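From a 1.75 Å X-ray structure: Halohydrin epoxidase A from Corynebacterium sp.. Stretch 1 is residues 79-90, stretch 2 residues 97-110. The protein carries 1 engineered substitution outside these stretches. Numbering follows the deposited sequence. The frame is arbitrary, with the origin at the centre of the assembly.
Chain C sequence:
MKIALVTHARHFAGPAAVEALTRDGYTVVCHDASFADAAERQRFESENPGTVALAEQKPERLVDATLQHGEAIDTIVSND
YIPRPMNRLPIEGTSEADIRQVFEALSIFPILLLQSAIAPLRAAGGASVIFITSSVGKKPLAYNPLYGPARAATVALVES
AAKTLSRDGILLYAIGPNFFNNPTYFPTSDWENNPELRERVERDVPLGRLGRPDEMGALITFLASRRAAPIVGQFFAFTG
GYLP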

# COMPACT_ATOMS: atom_id res chain seq x y z
N ASN C 79 -23.75 1.86 2.68
CA ASN C 79 -23.57 0.42 2.90
C ASN C 79 -23.91 -0.30 1.59
O ASN C 79 -24.98 -0.89 1.43
CB ASN C 79 -24.42 -0.02 4.07
CG ASN C 79 -24.51 -1.51 4.22
OD1 ASN C 79 -23.51 -2.19 4.46
ND2 ASN C 79 -25.73 -2.03 4.12
N ASP C 80 -22.98 -0.24 0.65
CA ASP C 80 -23.23 -0.78 -0.68
C ASP C 80 -22.92 -2.27 -0.71
O ASP C 80 -22.00 -2.75 -0.05
CB ASP C 80 -22.41 -0.02 -1.71
CG ASP C 80 -22.69 1.48 -1.66
OD1 ASP C 80 -23.78 1.88 -2.14
OD2 ASP C 80 -21.86 2.25 -1.12
N TYR C 81 -23.73 -3.01 -1.47
CA TYR C 81 -23.60 -4.46 -1.58
C TYR C 81 -24.29 -4.89 -2.86
O TYR C 81 -25.07 -4.14 -3.45
CB TYR C 81 -24.20 -5.16 -0.35
CG TYR C 81 -25.60 -5.69 -0.60
CD1 TYR C 81 -25.83 -7.06 -0.75
CD2 TYR C 81 -26.69 -4.83 -0.71
CE1 TYR C 81 -27.11 -7.55 -0.99
CE2 TYR C 81 -27.96 -5.32 -0.94
CZ TYR C 81 -28.16 -6.68 -1.08
OH TYR C 81 -29.43 -7.15 -1.32
N ILE C 82 -23.97 -6.10 -3.31
CA ILE C 82 -24.67 -6.68 -4.46
C ILE C 82 -25.11 -8.07 -4.02
O ILE C 82 -24.41 -8.72 -3.23
CB ILE C 82 -23.79 -6.66 -5.73
CG1 ILE C 82 -24.62 -7.03 -6.96
CG2 ILE C 82 -22.56 -7.57 -5.57
CD1 ILE C 82 -23.97 -6.68 -8.29
N PRO C 83 -26.28 -8.55 -4.44
CA PRO C 83 -26.74 -9.87 -4.00
C PRO C 83 -25.77 -10.96 -4.44
O PRO C 83 -25.34 -11.02 -5.60
CB PRO C 83 -28.11 -10.02 -4.68
CG PRO C 83 -28.61 -8.60 -4.78
CD PRO C 83 -27.37 -7.79 -5.10
N ARG C 84 -25.40 -11.81 -3.49
CA ARG C 84 -24.62 -13.01 -3.78
C ARG C 84 -25.32 -13.84 -4.84
O ARG C 84 -26.54 -13.76 -4.98
CB ARG C 84 -24.43 -13.84 -2.52
CG ARG C 84 -23.77 -13.08 -1.42
CD ARG C 84 -23.66 -13.96 -0.20
NE ARG C 84 -22.82 -15.13 -0.43
CZ ARG C 84 -22.51 -16.01 0.52
NH1 ARG C 84 -22.97 -15.85 1.75
NH2 ARG C 84 -21.74 -17.06 0.24
N PRO C 85 -24.55 -14.65 -5.59
CA PRO C 85 -23.10 -14.80 -5.47
C PRO C 85 -22.36 -13.87 -6.42
O PRO C 85 -21.27 -14.22 -6.88
CB PRO C 85 -22.87 -16.26 -5.86
CG PRO C 85 -23.91 -16.47 -6.95
CD PRO C 85 -25.11 -15.61 -6.57
N MET C 86 -22.94 -12.70 -6.73
CA MET C 86 -22.36 -11.85 -7.75
C MET C 86 -20.99 -11.33 -7.34
O MET C 86 -20.17 -11.02 -8.21
CB MET C 86 -23.31 -10.69 -8.09
CG MET C 86 -24.62 -11.14 -8.74
SD MET C 86 -25.57 -9.77 -9.46
CE MET C 86 -24.67 -9.48 -10.99
N ASN C 87 -20.71 -11.23 -6.04
CA ASN C 87 -19.37 -10.86 -5.61
C ASN C 87 -18.31 -11.82 -6.13
O ASN C 87 -17.15 -11.42 -6.30
CB ASN C 87 -19.31 -10.79 -4.08
CG ASN C 87 -19.46 -12.16 -3.42
OD1 ASN C 87 -20.36 -12.92 -3.75
ND2 ASN C 87 -18.57 -12.46 -2.48
N ARG C 88 -18.69 -13.06 -6.45
CA ARG C 88 -17.74 -14.05 -6.93
C ARG C 88 -17.81 -14.26 -8.43
O ARG C 88 -17.29 -15.26 -8.92
CB ARG C 88 -17.96 -15.38 -6.20
CG ARG C 88 -17.44 -15.37 -4.78
CD ARG C 88 -17.74 -16.67 -4.10
NE ARG C 88 -16.85 -16.89 -2.96
CZ ARG C 88 -15.75 -17.64 -3.01
NH1 ARG C 88 -15.01 -17.77 -1.92
NH2 ARG C 88 -15.41 -18.26 -4.13
N LEU C 89 -18.43 -13.34 -9.17
CA LEU C 89 -18.48 -13.49 -10.62
C LEU C 89 -17.07 -13.48 -11.19
O LEU C 89 -16.28 -12.58 -10.86
CB LEU C 89 -19.31 -12.38 -11.27
CG LEU C 89 -20.82 -12.63 -11.20
CD1 LEU C 89 -21.60 -11.38 -11.55
CD2 LEU C 89 -21.22 -13.78 -12.13
N PRO C 90 -16.71 -14.45 -12.04
CA PRO C 90 -15.41 -14.44 -12.71
C PRO C 90 -15.45 -13.55 -13.94
O PRO C 90 -16.49 -13.02 -14.33
CB PRO C 90 -15.23 -15.91 -13.09
CG PRO C 90 -16.63 -16.38 -13.37
CD PRO C 90 -17.55 -15.58 -12.47
N ALA C 97 -24.14 -7.28 -18.78
CA ALA C 97 -25.10 -6.69 -17.85
C ALA C 97 -24.69 -6.93 -16.40
O ALA C 97 -24.89 -6.07 -15.54
CB ALA C 97 -26.50 -7.24 -18.11
N ASP C 98 -24.14 -8.11 -16.11
CA ASP C 98 -23.70 -8.41 -14.76
C ASP C 98 -22.46 -7.59 -14.39
O ASP C 98 -22.38 -7.05 -13.28
CB ASP C 98 -23.43 -9.91 -14.62
CG ASP C 98 -24.71 -10.73 -14.46
OD1 ASP C 98 -25.82 -10.16 -14.59
OD2 ASP C 98 -24.60 -11.95 -14.22
N ILE C 99 -21.49 -7.49 -15.30
CA ILE C 99 -20.33 -6.62 -15.08
C ILE C 99 -20.80 -5.21 -14.75
O ILE C 99 -20.37 -4.60 -13.76
CB ILE C 99 -19.41 -6.61 -16.31
CG1 ILE C 99 -18.77 -7.99 -16.54
CG2 ILE C 99 -18.34 -5.54 -16.16
CD1 ILE C 99 -18.13 -8.12 -17.92
N ARG C 100 -21.70 -4.66 -15.57
CA ARG C 100 -22.17 -3.30 -15.33
C ARG C 100 -22.93 -3.21 -14.01
O ARG C 100 -22.81 -2.20 -13.29
CB ARG C 100 -23.04 -2.83 -16.49
CG ARG C 100 -22.25 -2.62 -17.77
CD ARG C 100 -23.09 -2.04 -18.90
NE ARG C 100 -22.33 -1.99 -20.15
CZ ARG C 100 -21.45 -1.03 -20.44
NH1 ARG C 100 -21.25 -0.05 -19.58
NH2 ARG C 100 -20.79 -1.06 -21.59
N GLN C 101 -23.72 -4.23 -13.67
CA GLN C 101 -24.45 -4.17 -12.40
C GLN C 101 -23.50 -4.19 -11.21
O GLN C 101 -23.83 -3.64 -10.15
CB GLN C 101 -25.43 -5.33 -12.29
CG GLN C 101 -26.21 -5.29 -10.99
CD GLN C 101 -27.18 -6.42 -10.86
OE1 GLN C 101 -27.32 -7.24 -11.78
NE2 GLN C 101 -27.86 -6.50 -9.73
N VAL C 102 -22.35 -4.85 -11.34
CA VAL C 102 -21.39 -4.85 -10.25
C VAL C 102 -20.88 -3.44 -10.00
O VAL C 102 -20.84 -2.97 -8.85
CB VAL C 102 -20.23 -5.82 -10.56
CG1 VAL C 102 -19.09 -5.63 -9.57
CG2 VAL C 102 -20.75 -7.26 -10.54
N PHE C 103 -20.48 -2.75 -11.06
CA PHE C 103 -20.01 -1.38 -10.91
C PHE C 103 -21.15 -0.45 -10.52
O PHE C 103 -20.96 0.45 -9.69
CB PHE C 103 -19.34 -0.91 -12.20
CG PHE C 103 -17.93 -1.38 -12.32
CD1 PHE C 103 -17.64 -2.63 -12.85
CD2 PHE C 103 -16.88 -0.59 -11.86
CE1 PHE C 103 -16.34 -3.07 -12.94
CE2 PHE C 103 -15.57 -1.03 -11.96
CZ PHE C 103 -15.31 -2.27 -12.51
N GLU C 104 -22.35 -0.68 -11.07
CA GLU C 104 -23.48 0.16 -10.72
C GLU C 104 -23.74 0.13 -9.22
O GLU C 104 -23.85 1.18 -8.58
CB GLU C 104 -24.73 -0.28 -11.48
CG GLU C 104 -25.86 0.75 -11.43
CD GLU C 104 -25.58 1.99 -12.25
OE1 GLU C 104 -26.09 3.07 -11.89
OE2 GLU C 104 -24.85 1.89 -13.26
N ALA C 105 -23.80 -1.07 -8.63
CA ALA C 105 -24.16 -1.18 -7.22
C ALA C 105 -23.02 -0.74 -6.30
O ALA C 105 -23.26 -0.17 -5.22
CB ALA C 105 -24.57 -2.62 -6.88
N LEU C 106 -21.77 -1.02 -6.69
CA LEU C 106 -20.66 -0.83 -5.76
C LEU C 106 -19.85 0.43 -6.01
O LEU C 106 -19.12 0.85 -5.11
CB LEU C 106 -19.73 -2.05 -5.80
CG LEU C 106 -20.46 -3.37 -5.59
CD1 LEU C 106 -19.46 -4.49 -5.69
CD2 LEU C 106 -21.19 -3.39 -4.24
N SER C 107 -19.99 1.05 -7.19
CA SER C 107 -19.18 2.20 -7.55
C SER C 107 -20.02 3.39 -8.00
O SER C 107 -19.79 4.51 -7.54
CB SER C 107 -18.19 1.82 -8.66
OG SER C 107 -17.53 0.61 -8.33
N ILE C 108 -20.97 3.17 -8.90
CA ILE C 108 -21.75 4.29 -9.42
C ILE C 108 -22.77 4.76 -8.39
O ILE C 108 -22.88 5.97 -8.12
CB ILE C 108 -22.41 3.92 -10.75
CG1 ILE C 108 -21.36 3.52 -11.78
CG2 ILE C 108 -23.23 5.11 -11.28
CD1 ILE C 108 -20.48 4.66 -12.25
N PHE C 109 -23.53 3.83 -7.81
CA PHE C 109 -24.50 4.19 -6.78
C PHE C 109 -23.90 5.03 -5.66
O PHE C 109 -24.47 6.08 -5.34
CB PHE C 109 -25.15 2.89 -6.25
CG PHE C 109 -26.34 3.11 -5.35
CD1 PHE C 109 -26.18 3.49 -4.02
CD2 PHE C 109 -27.63 2.87 -5.82
CE1 PHE C 109 -27.27 3.66 -3.20
CE2 PHE C 109 -28.72 3.03 -5.00
CZ PHE C 109 -28.54 3.43 -3.69
N PRO C 110 -22.77 4.66 -5.03
CA PRO C 110 -22.22 5.53 -3.99
C PRO C 110 -21.73 6.88 -4.52
O PRO C 110 -21.84 7.88 -3.80
CB PRO C 110 -21.08 4.70 -3.38
CG PRO C 110 -20.78 3.63 -4.40
CD PRO C 110 -22.07 3.35 -5.09

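Stretch 2 is a helix, and stretch 1 is mostly loop packed along one side of it. No hydrogen bond crosses between them. The contact rests on van der Waals packing and buries 523 Å², both sides summed.

Asp98 is the first residue of stretch 2 to touch stretch 1. Its CA-to-CB bond points toward stretch 1. Asp98 CB lies 3.9 Å from Leu89 CD1, and Asp98 CG lies 3.7 Å from Met86 CE. Leu89 meets the aliphatic CB of this acidic side chain, while the Met86 methyl lies against its carboxylate. Ile99 and Arg100 add nothing here; the CA-to-CB bond of Ile99 points away.

Gln101 comes one turn later and again points toward the loop. Its side chain is extended, with chi1 and chi2 both t. Gln101 OE1 is 3.6 Å from Met86 CE. Its methylenes also pack against Ile82, with Gln101 CG 3.8 Å from Ile82 CD1. A long side chain suits this exposed place, since its carbons cover the apolar neighbours.

Val102 points sideways, yet is buried. Its CG2 lies 4.0 Å from Ile82 CD1 and 4.3 Å from Leu89 CD1. One methyl therefore meets two separate parts of the loop. The bend that brings them together includes a 3-10 segment at Met86 and Asn87. Met86 N bonds to Pro83 O at 3.1 Å, and Leu89 N bonds to Met86 O at 3.1 Å.

Phe103 points away, and Glu104 makes no contact. Ala105 returns to the interface. Its small side chain accompanies a close approach of the backbones: Ala105 CA and Ile82 CA are 6.2 Å apart. Ala105 CB lies 3.8 Å from Tyr81 O and 4.3 Å from Ile82 CB. Ala105 O sits 3.6 Å from Asp80 CB. This carbonyl is buried by the contact and has no polar partner in the model. It lies in the wider pi-type part of the helix, where Ile108 N bonds to Phe103 O at 2.8 Å and Phe109 N to Glu104 O at 2.8 Å.

Leu106 starts sideways, but its end comes nearer the loop. Leu106 CD2 packs 3.7 Å from Tyr81 C, against the loop backbone. Leu106 CD1 lies 4.4 Å from Ile82 CG2.

Asp80 closes the contact. Its OD1 is 3.4 Å from Phe109 CD1, approaching the ring obliquely. Its OD2 is 3.4 Å from Pro110 CB and is hydrogen-bonded to a residue just beyond the stretches. Pro110 has no amide hydrogen to donate, and the helix kinks there.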